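Local coordinates for protein alcohol oxidase (Myceliophthora thermophila, PDB 6F74) that binds FAD and, as a member of the VAO-type flavoprotein oxidases, probably uses it to oxidise alcohol-type substrates with molecular oxygen, at residues F178-Y188 and T200-Q211; N307-R315 and Q413-E422. All coordinates share one frame; numbering follows the deposited sequence.

Interaction 1. Residues F178-Y188 and T200-Q211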
loop_
_atom_site.group_PDB
_atom_site.type_symbol
_atom_site.label_atom_id
_atom_site.label_comp_id
_atom_site.label_asym_id
_atom_site.label_seq_id
_atom_site.Cartn_x
_atom_site.Cartn_y
_atom_site.Cartn_z
ATOM N N PHE A 178 -10.306 4.237 16.689
ATOM C CA PHE A 178 -9.557 5.240 17.430
ATOM C C PHE A 178 -9.631 6.501 16.611
ATOM O O PHE A 178 -8.779 6.747 15.754
ATOM C CB PHE A 178 -8.115 4.775 17.679
ATOM C CG PHE A 178 -7.278 5.775 18.420
ATOM C CD1 PHE A 178 -7.544 6.088 19.747
ATOM C CD2 PHE A 178 -6.222 6.421 17.782
ATOM C CE1 PHE A 178 -6.777 7.019 20.425
ATOM C CE2 PHE A 178 -5.427 7.334 18.477
ATOM C CZ PHE A 178 -5.719 7.642 19.797
ATOM N N ARG A 179 -10.672 7.297 16.866
ATOM C CA ARG A 179 -11.066 8.371 15.968
ATOM C C ARG A 179 -11.462 9.616 16.770
ATOM O O ARG A 179 -12.585 9.686 17.261
ATOM C CB ARG A 179 -12.233 7.888 15.123
ATOM C CG ARG A 179 -11.811 6.808 14.112
ATOM C CD ARG A 179 -12.950 6.392 13.195
ATOM N NE ARG A 179 -12.406 5.993 11.899
ATOM C CZ ARG A 179 -12.617 4.820 11.302
ATOM N NH1 ARG A 179 -13.471 3.903 11.838
ATOM N NH2 ARG A 179 -11.974 4.547 10.164
ATOM N N ASN A 180 -10.541 10.586 16.890
ATOM C CA ASN A 180 -10.754 11.764 17.754
ATOM C C ASN A 180 -10.838 13.080 16.968
ATOM O O ASN A 180 -10.522 14.153 17.492
ATOM C CB ASN A 180 -9.657 11.829 18.812
ATOM C CG ASN A 180 -9.475 10.502 19.525
ATOM O OD1 ASN A 180 -8.415 9.937 19.514
ATOM N ND2 ASN A 180 -10.529 10.019 20.183
ATOM N N GLY A 181 -11.295 12.977 15.719
ATOM C CA GLY A 181 -11.617 14.127 14.880
ATOM C C GLY A 181 -10.642 14.337 13.739
ATOM O O GLY A 181 -9.450 14.021 13.843
ATOM N N VAL A 182 -11.178 14.848 12.632
ATOM C CA VAL A 182 -10.355 15.332 11.533
ATOM C C VAL A 182 -10.690 16.810 11.386
ATOM O O VAL A 182 -11.829 17.149 11.063
ATOM C CB VAL A 182 -10.656 14.586 10.228
ATOM C CG1 VAL A 182 -9.844 15.156 9.091
ATOM C CG2 VAL A 182 -10.347 13.097 10.404
ATOM N N ARG A 183 -9.708 17.672 11.627
ATOM C CA ARG A 183 -9.963 19.107 11.681
ATOM C C ARG A 183 -9.053 19.860 10.746
ATOM O O ARG A 183 -7.852 19.617 10.702
ATOM C CB ARG A 183 -9.767 19.640 13.098
ATOM C CG ARG A 183 -10.756 19.105 14.107
ATOM C CD ARG A 183 -10.476 19.647 15.504
ATOM N NE ARG A 183 -9.289 19.035 16.106
ATOM C CZ ARG A 183 -9.228 17.795 16.621
ATOM N NH1 ARG A 183 -10.284 16.976 16.635
ATOM N NH2 ARG A 183 -8.090 17.374 17.163
ATOM N N PHE A 184 -9.648 20.802 10.023
ATOM C CA PHE A 184 -8.939 21.639 9.084
ATOM C C PHE A 184 -8.304 22.800 9.825
ATOM O O PHE A 184 -8.915 23.383 10.701
ATOM C CB PHE A 184 -9.937 22.139 8.025
ATOM C CG PHE A 184 -9.364 23.147 7.073
ATOM C CD1 PHE A 184 -8.552 22.741 6.022
ATOM C CD2 PHE A 184 -9.637 24.509 7.229
ATOM C CE1 PHE A 184 -8.013 23.664 5.142
ATOM C CE2 PHE A 184 -9.103 25.446 6.347
ATOM C CZ PHE A 184 -8.288 25.024 5.292
ATOM N N GLN A 185 -7.085 23.145 9.440
ATOM C CA GLN A 185 -6.384 24.332 9.955
ATOM C C GLN A 185 -6.101 25.272 8.792
ATOM O O GLN A 185 -5.331 24.921 7.909
ATOM C CB GLN A 185 -5.038 23.916 10.574
ATOM C CG GLN A 185 -5.131 22.953 11.751
ATOM C CD GLN A 185 -3.791 22.668 12.398
ATOM O OE1 GLN A 185 -2.739 22.587 11.721
ATOM N NE2 GLN A 185 -3.798 22.552 13.723
ATOM N N LYS A 186 -6.676 26.468 8.787
ATOM C CA LYS A 186 -6.397 27.422 7.695
ATOM C C LYS A 186 -4.892 27.686 7.571
ATOM O O LYS A 186 -4.353 27.823 6.469
ATOM C CB LYS A 186 -7.161 28.739 7.880
ATOM C CG LYS A 186 -6.963 29.716 6.725
ATOM C CD LYS A 186 -7.743 31.027 6.906
ATOM C CE LYS A 186 -6.843 32.157 7.403
ATOM N NZ LYS A 186 -7.498 33.469 7.750
ATOM N N LYS A 187 -4.223 27.734 8.717
ATOM C CA LYS A 187 -2.769 27.895 8.785
ATOM C C LYS A 187 -2.259 26.812 9.730
ATOM O O LYS A 187 -2.758 26.668 10.841
ATOM C CB LYS A 187 -2.423 29.302 9.286
ATOM C CG LYS A 187 -2.868 30.496 8.417
ATOM C CD LYS A 187 -2.683 31.777 9.251
ATOM C CE LYS A 187 -3.024 33.061 8.516
ATOM N NZ LYS A 187 -2.400 33.178 7.174
ATOM N N TYR A 188 -1.322 25.997 9.255
ATOM C CA TYR A 188 -0.734 24.949 10.102
ATOM C C TYR A 188 -0.294 25.487 11.464
ATOM O O TYR A 188 0.481 26.434 11.532
ATOM C CB TYR A 188 0.470 24.357 9.384
ATOM C CG TYR A 188 1.392 23.473 10.193
ATOM C CD1 TYR A 188 0.914 22.429 10.974
ATOM C CD2 TYR A 188 2.769 23.669 10.130
ATOM C CE1 TYR A 188 1.781 21.612 11.688
ATOM C CE2 TYR A 188 3.644 22.861 10.832
ATOM C CZ TYR A 188 3.161 21.846 11.602
ATOM O OH TYR A 188 4.068 21.075 12.296
ATOM N N THR A 200 3.654 27.541 5.882
ATOM C CA THR A 200 2.662 28.460 6.459
ATOM C C THR A 200 1.330 28.356 5.697
ATOM O O THR A 200 0.473 29.256 5.783
ATOM C CB THR A 200 3.186 29.897 6.458
ATOM O OG1 THR A 200 3.605 30.200 5.115
ATOM C CG2 THR A 200 4.327 30.098 7.527
ATOM N N GLY A 201 1.165 27.250 4.966
ATOM C CA GLY A 201 -0.092 26.952 4.305
ATOM C C GLY A 201 -1.038 26.248 5.240
ATOM O O GLY A 201 -0.783 26.147 6.460
ATOM N N SER A 202 -2.142 25.759 4.671
ATOM C CA SER A 202 -3.163 25.074 5.447
ATOM C C SER A 202 -2.736 23.649 5.821
ATOM O O SER A 202 -1.752 23.104 5.285
ATOM C CB SER A 202 -4.488 25.060 4.679
ATOM O OG SER A 202 -4.969 26.363 4.394
ATOM N N ALA A 203 -3.478 23.066 6.758
ATOM C CA ALA A 203 -3.252 21.688 7.169
ATOM C C ALA A 203 -4.523 20.976 7.613
ATOM O O ALA A 203 -5.557 21.623 7.836
ATOM C CB ALA A 203 -2.204 21.628 8.244
ATOM N N ILE A 204 -4.433 19.638 7.699
ATOM C CA ILE A 204 -5.449 18.842 8.367
ATOM C C ILE A 204 -4.817 18.074 9.529
ATOM O O ILE A 204 -3.801 17.384 9.351
ATOM C CB ILE A 204 -6.240 17.936 7.396
ATOM C CG1 ILE A 204 -7.064 18.813 6.447
ATOM C CG2 ILE A 204 -7.164 17.014 8.175
ATOM C CD1 ILE A 204 -8.006 18.101 5.475
ATOM N N HIS A 205 -5.412 18.228 10.721
ATOM C CA HIS A 205 -5.065 17.417 11.880
ATOM C C HIS A 205 -5.853 16.126 11.786
ATOM O O HIS A 205 -7.065 16.101 12.005
ATOM C CB HIS A 205 -5.368 18.163 13.187
ATOM C CG HIS A 205 -4.854 17.456 14.413
ATOM N ND1 HIS A 205 -5.107 17.881 15.698
ATOM C CD2 HIS A 205 -4.188 16.285 14.530
ATOM C CE1 HIS A 205 -4.562 17.039 16.552
ATOM N NE2 HIS A 205 -4.001 16.058 15.871
ATOM N N ILE A 206 -5.171 15.051 11.409
ATOM C CA ILE A 206 -5.824 13.760 11.369
ATOM C C ILE A 206 -5.641 13.137 12.743
ATOM O O ILE A 206 -4.618 12.501 12.993
ATOM C CB ILE A 206 -5.247 12.863 10.267
ATOM C CG1 ILE A 206 -5.232 13.613 8.926
ATOM C CG2 ILE A 206 -6.060 11.577 10.157
ATOM C CD1 ILE A 206 -4.516 12.872 7.799
ATOM N N ASP A 207 -6.634 13.320 13.623
ATOM C CA ASP A 207 -6.537 12.960 15.032
ATOM C C ASP A 207 -7.164 11.597 15.261
ATOM O O ASP A 207 -8.154 11.455 15.960
ATOM C CB ASP A 207 -7.206 14.048 15.904
ATOM C CG ASP A 207 -6.725 14.040 17.347
ATOM O OD1 ASP A 207 -5.896 13.163 17.748
ATOM O OD2 ASP A 207 -7.193 14.936 18.094
ATOM N N GLY A 208 -6.556 10.577 14.658
ATOM C CA GLY A 208 -7.040 9.209 14.772
ATOM C C GLY A 208 -6.597 8.372 13.585
ATOM O O GLY A 208 -6.056 8.895 12.613
ATOM N N ALA A 209 -6.829 7.061 13.678
ATOM C CA ALA A 209 -6.538 6.135 12.581
ATOM C C ALA A 209 -7.667 6.164 11.542
ATOM O O ALA A 209 -8.322 5.153 11.250
ATOM C CB ALA A 209 -6.358 4.746 13.108
ATOM N N TYR A 210 -7.873 7.357 10.980
ATOM C CA TYR A 210 -8.865 7.556 9.961
ATOM C C TYR A 210 -8.417 6.924 8.635
ATOM O O TYR A 210 -7.237 6.599 8.440
ATOM C CB TYR A 210 -9.169 9.047 9.818
ATOM C CG TYR A 210 -10.001 9.593 10.944
ATOM C CD1 TYR A 210 -11.398 9.497 10.910
ATOM C CD2 TYR A 210 -9.410 10.204 12.051
ATOM C CE1 TYR A 210 -12.182 9.983 11.928
ATOM C CE2 TYR A 210 -10.188 10.712 13.085
ATOM C CZ TYR A 210 -11.577 10.590 13.021
ATOM O OH TYR A 210 -12.371 11.097 14.040
ATOM N N GLN A 211 -9.387 6.724 7.763
ATOM C CA GLN A 211 -9.148 6.287 6.384
ATOM C C GLN A 211 -9.123 7.531 5.510
ATOM O O GLN A 211 -9.511 8.619 5.961
ATOM C CB GLN A 211 -10.218 5.307 5.958
ATOM C CG GLN A 211 -10.157 4.009 6.746
ATOM C CD GLN A 211 -11.434 3.193 6.593
ATOM O OE1 GLN A 211 -12.423 3.483 7.250
ATOM N NE2 GLN A 211 -11.407 2.157 5.750
HETATM O O HOH W 1 -6.089 20.265 15.978
#
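Strands 179-185 and 203-208 pair antiparallel in the FAD-binding domain, and a classic beta bulge sets N180 and G181 together against D207. N180 N donates to D207 O, while D207 N returns a bond of 2.9 Å to G181 O. Y210 fills the bulged end: its OH accepts from G181 N at 2.7 Å, and its ring is clasped between V182 CG2, over the centre of one face at 3.4 Å from the centroid, and R179 CG, toward the rim of the opposite face. V182 gets there because CG2 stands anti to its own carbonyl carbon, while CG1 presses tightly on I204 CG2, 3.4 Å away. A leucine in place of Y210 would probably leave G181 N without this acceptor and V182 CG2 without its flat platform. On the other face of the sheet, R183 bends at chi3 and grips two acceptors in its guanidinium plane: NH1 bonds N180 O at 3.0 Å and NH2 forms a salt bridge with D207 OD2 at 2.8 Å, guanidinium and carboxylate planes 78° apart. S202 OG donates to K186 O (2.6 Å). Strand 296-306 continues the sheet beyond 203-208, giving the antiparallel sheet of a PCMH-type FAD-binding domain.

Interaction 2. Residues N307-R315 and Q413-E422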
loop_
_atom_site.group_PDB
_atom_site.type_symbol
_atom_site.label_atom_id
_atom_site.label_comp_id
_atom_site.label_asym_id
_atom_site.label_seq_id
_atom_site.Cartn_x
_atom_site.Cartn_y
_atom_site.Cartn_z
ATOM N N ASN A 307 -7.053 24.401 -3.881
ATOM C CA ASN A 307 -7.771 23.764 -4.988
ATOM C C ASN A 307 -7.308 24.387 -6.311
ATOM O O ASN A 307 -6.765 25.482 -6.336
ATOM C CB ASN A 307 -9.306 23.882 -4.843
ATOM C CG ASN A 307 -10.077 22.696 -5.435
ATOM O OD1 ASN A 307 -9.571 21.976 -6.309
ATOM N ND2 ASN A 307 -11.326 22.516 -4.977
ATOM N N VAL A 308 -7.487 23.638 -7.403
ATOM C CA VAL A 308 -7.138 24.120 -8.744
ATOM C C VAL A 308 -8.409 24.523 -9.465
ATOM O O VAL A 308 -9.508 24.118 -9.063
ATOM C CB VAL A 308 -6.347 23.088 -9.571
ATOM C CG1 VAL A 308 -4.972 22.874 -8.952
ATOM C CG2 VAL A 308 -7.105 21.769 -9.717
ATOM N N LYS A 309 -8.260 25.306 -10.531
ATOM C CA LYS A 309 -9.409 25.681 -11.357
ATOM C C LYS A 309 -9.697 24.708 -12.490
ATOM O O LYS A 309 -10.792 24.710 -13.060
ATOM C CB LYS A 309 -9.307 27.124 -11.848
ATOM C CG LYS A 309 -10.062 28.072 -10.895
ATOM C CD LYS A 309 -9.782 29.531 -11.173
ATOM C CE LYS A 309 -8.447 29.905 -10.523
ATOM N NZ LYS A 309 -8.104 31.375 -10.642
ATOM N N ALA A 310 -8.744 23.849 -12.805
ATOM C CA ALA A 310 -8.968 22.881 -13.876
ATOM C C ALA A 310 -8.137 21.668 -13.655
ATOM O O ALA A 310 -7.085 21.734 -13.033
ATOM C CB ALA A 310 -8.668 23.522 -15.228
ATOM N N VAL A 311 -8.680 20.532 -14.079
ATOM C CA VAL A 311 -7.930 19.281 -14.247
ATOM C C VAL A 311 -8.474 18.672 -15.516
ATOM O O VAL A 311 -9.695 18.668 -15.738
ATOM C CB VAL A 311 -8.162 18.268 -13.114
ATOM C CG1 VAL A 311 -7.332 16.995 -13.337
ATOM C CG2 VAL A 311 -7.797 18.863 -11.763
ATOM N N THR A 312 -7.587 18.169 -16.353
ATOM C CA THR A 312 -8.023 17.411 -17.524
ATOM C C THR A 312 -7.464 16.007 -17.442
ATOM O O THR A 312 -6.284 15.828 -17.200
ATOM C CB THR A 312 -7.583 18.087 -18.832
ATOM O OG1 THR A 312 -8.076 19.426 -18.849
ATOM C CG2 THR A 312 -8.170 17.368 -20.042
ATOM N N ALA A 313 -8.329 15.029 -17.678
ATOM C CA ALA A 313 -7.948 13.632 -17.721
ATOM C C ALA A 313 -7.821 13.162 -19.160
ATOM O O ALA A 313 -8.575 13.596 -20.021
ATOM C CB ALA A 313 -8.994 12.799 -16.990
ATOM N N HIS A 314 -6.875 12.260 -19.389
ATOM C CA HIS A 314 -6.624 11.666 -20.688
ATOM C C HIS A 314 -6.859 10.174 -20.607
ATOM O O HIS A 314 -6.166 9.497 -19.877
ATOM C CB HIS A 314 -5.163 11.896 -21.092
ATOM C CG HIS A 314 -4.792 11.287 -22.407
ATOM N ND1 HIS A 314 -3.686 10.488 -22.567
ATOM C CD2 HIS A 314 -5.361 11.394 -23.633
ATOM C CE1 HIS A 314 -3.600 10.115 -23.835
ATOM N NE2 HIS A 314 -4.608 10.648 -24.501
ATOM N N ARG A 315 -7.838 9.675 -21.343
ATOM C CA ARG A 315 -8.094 8.241 -21.396
ATOM C C ARG A 315 -7.517 7.656 -22.679
ATOM O O ARG A 315 -7.915 8.043 -23.768
ATOM C CB ARG A 315 -9.590 7.963 -21.246
ATOM C CG ARG A 315 -10.119 8.275 -19.826
ATOM C CD ARG A 315 -9.795 7.156 -18.815
ATOM N NE ARG A 315 -10.543 7.344 -17.545
ATOM C CZ ARG A 315 -11.646 6.661 -17.178
ATOM N NH1 ARG A 315 -12.196 5.690 -17.941
ATOM N NH2 ARG A 315 -12.221 6.902 -15.994
ATOM N N GLN A 413 -13.695 21.101 -13.386
ATOM C CA GLN A 413 -13.499 22.485 -12.874
ATOM C C GLN A 413 -12.922 22.584 -11.431
ATOM O O GLN A 413 -12.789 23.685 -10.894
ATOM C CB GLN A 413 -14.791 23.297 -12.984
ATOM C CG GLN A 413 -15.414 23.282 -14.377
ATOM C CD GLN A 413 -14.459 23.747 -15.481
ATOM O OE1 GLN A 413 -14.083 24.907 -15.505
ATOM N NE2 GLN A 413 -14.057 22.849 -16.404
ATOM N N ASP A 414 -12.567 21.448 -10.831
ATOM C CA ASP A 414 -11.784 21.422 -9.575
ATOM C C ASP A 414 -11.198 20.052 -9.341
ATOM O O ASP A 414 -11.460 19.112 -10.105
ATOM C CB ASP A 414 -12.616 21.893 -8.331
ATOM C CG ASP A 414 -13.343 20.755 -7.621
ATOM O OD1 ASP A 414 -14.214 20.131 -8.248
ATOM O OD2 ASP A 414 -13.052 20.485 -6.435
ATOM N N TYR A 415 -10.391 19.921 -8.300
ATOM C CA TYR A 415 -9.769 18.658 -8.006
ATOM C C TYR A 415 -10.786 17.546 -7.668
ATOM O O TYR A 415 -10.651 16.394 -8.109
ATOM C CB TYR A 415 -8.778 18.811 -6.850
ATOM C CG TYR A 415 -8.085 17.515 -6.543
ATOM C CD1 TYR A 415 -7.083 17.035 -7.392
ATOM C CD2 TYR A 415 -8.443 16.745 -5.441
ATOM C CE1 TYR A 415 -6.421 15.855 -7.132
ATOM C CE2 TYR A 415 -7.808 15.540 -5.173
ATOM C CZ TYR A 415 -6.797 15.093 -6.028
ATOM O OH TYR A 415 -6.137 13.917 -5.785
ATOM N N TRP A 416 -11.775 17.878 -6.846
ATOM C CA TRP A 416 -12.635 16.851 -6.280
ATOM C C TRP A 416 -13.628 16.250 -7.237
ATOM O O TRP A 416 -13.859 15.038 -7.159
ATOM C CB TRP A 416 -13.327 17.339 -5.023
ATOM C CG TRP A 416 -12.321 17.588 -3.960
ATOM C CD1 TRP A 416 -11.928 18.801 -3.481
ATOM C CD2 TRP A 416 -11.519 16.614 -3.306
ATOM N NE1 TRP A 416 -10.934 18.635 -2.554
ATOM C CE2 TRP A 416 -10.671 17.300 -2.422
ATOM C CE3 TRP A 416 -11.425 15.216 -3.387
ATOM C CZ2 TRP A 416 -9.745 16.644 -1.622
ATOM C CZ3 TRP A 416 -10.501 14.566 -2.591
ATOM C CH2 TRP A 416 -9.668 15.280 -1.724
ATOM N N SER A 417 -14.203 17.048 -8.136
ATOM C CA SER A 417 -15.075 16.479 -9.179
ATOM C C SER A 417 -14.238 15.549 -10.081
ATOM O O SER A 417 -14.710 14.480 -10.495
ATOM C CB SER A 417 -15.762 17.578 -9.997
ATOM O OG SER A 417 -14.813 18.363 -10.731
ATOM N N PHE A 418 -12.995 15.956 -10.348
ATOM C CA PHE A 418 -12.031 15.140 -11.076
ATOM C C PHE A 418 -11.740 13.849 -10.313
ATOM O O PHE A 418 -11.754 12.760 -10.898
ATOM C CB PHE A 418 -10.712 15.907 -11.365
ATOM C CG PHE A 418 -9.496 15.017 -11.358
ATOM C CD1 PHE A 418 -9.264 14.135 -12.404
ATOM C CD2 PHE A 418 -8.623 15.001 -10.267
ATOM C CE1 PHE A 418 -8.170 13.258 -12.373
ATOM C CE2 PHE A 418 -7.538 14.136 -10.229
ATOM C CZ PHE A 418 -7.301 13.269 -11.284
ATOM N N TYR A 419 -11.445 13.984 -9.023
ATOM C CA TYR A 419 -10.977 12.864 -8.228
ATOM C C TYR A 419 -12.009 11.762 -8.254
ATOM O O TYR A 419 -11.692 10.598 -8.509
ATOM C CB TYR A 419 -10.677 13.252 -6.773
ATOM C CG TYR A 419 -10.249 12.062 -5.955
ATOM C CD1 TYR A 419 -8.936 11.581 -6.021
ATOM C CD2 TYR A 419 -11.165 11.348 -5.215
ATOM C CE1 TYR A 419 -8.548 10.450 -5.304
ATOM C CE2 TYR A 419 -10.796 10.221 -4.501
ATOM C CZ TYR A 419 -9.484 9.774 -4.549
ATOM O OH TYR A 419 -9.130 8.613 -3.854
ATOM N N TRP A 420 -13.240 12.133 -7.953
ATOM C CA TRP A 420 -14.303 11.143 -7.820
ATOM C C TRP A 420 -14.733 10.542 -9.156
ATOM O O TRP A 420 -15.208 9.402 -9.195
ATOM C CB TRP A 420 -15.486 11.736 -7.065
ATOM C CG TRP A 420 -15.123 12.037 -5.595
ATOM C CD1 TRP A 420 -15.039 13.266 -4.986
ATOM C CD2 TRP A 420 -14.777 11.082 -4.598
ATOM N NE1 TRP A 420 -14.666 13.125 -3.669
ATOM C CE2 TRP A 420 -14.526 11.791 -3.401
ATOM C CE3 TRP A 420 -14.686 9.674 -4.589
ATOM C CZ2 TRP A 420 -14.172 11.148 -2.213
ATOM C CZ3 TRP A 420 -14.340 9.036 -3.416
ATOM C CH2 TRP A 420 -14.095 9.771 -2.234
ATOM N N ALA A 421 -14.568 11.297 -10.235
ATOM C CA ALA A 421 -14.884 10.815 -11.565
ATOM C C ALA A 421 -13.822 9.847 -12.091
ATOM O O ALA A 421 -14.161 8.853 -12.660
ATOM C CB ALA A 421 -15.048 11.991 -12.510
ATOM N N GLU A 422 -12.550 10.164 -11.883
ATOM C CA GLU A 422 -11.436 9.449 -12.494
ATOM C C GLU A 422 -10.687 8.523 -11.552
ATOM O O GLU A 422 -9.896 7.689 -11.997
ATOM C CB GLU A 422 -10.468 10.474 -13.068
ATOM C CG GLU A 422 -11.120 11.425 -14.077
ATOM C CD GLU A 422 -11.352 10.804 -15.439
ATOM O OE1 GLU A 422 -10.863 9.662 -15.708
ATOM O OE2 GLU A 422 -12.026 11.449 -16.267
HETATM O O HOH W 2 -9.418 7.487 -15.080
#
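Hydrogen bonds tie N307 to the start of helix 415-422. Its OD1 takes Y415 N on a lone pair in the carbonyl plane, at 3.0 Å and nearly straight, and also accepts from V308 N. Its ND2 donates to the anti lone pair of D414 OD2 (3.0 Å) and has a further partner in N223 OD1, which leaves little freedom to flip the amide. D414 is the N-cap: OD2 also receives W416 N from above the carboxylate plane, and OD1 receives S417 N and S417 OG from one face, so each oxygen carries two donors. Apolar packing follows one helical turn on, where V311 CG1, anti to the backbone N (chi1 -179°), sits over the F418 ring face, 3.7 Å from its centroid. At the far end R315 NE forms a salt bridge with E422 OE1 at 3.0 Å, its NH2 adding a weak bond, with guanidinium and carboxylate planes 88° apart. Water 2 donates to the same oxygen, while E422 OE2 bonds Y412 OH and lies 3.4 Å from A313 CB. The helix runs along strand 311-315, their axes 8.9 Å apart and 20° from parallel, against a sheet in which strand 311-320 lies between strands 403-412 and 370-378.

Interactions 1 and 2 follow one another along the chain and do not touch: their centres lie 23 Å apart and their nearest atoms about 7 Å. Strand 296-306 joins them, since it pairs with strand 203-208 of interaction 1 and runs out just before N307 of interaction 2, where the chain passes into the seven-stranded antiparallel sheet. Interaction 1 lies nearer the flavin: the A209 side chain is about 5 Å from the bound FAD and about 4 Å from that of S156, an FAD-binding residue; Q211 is as near to T157. Interaction 2 is more remote, the Y415 side chain being about 10 Å from FAD and about 7 Å from FAD-binding G230.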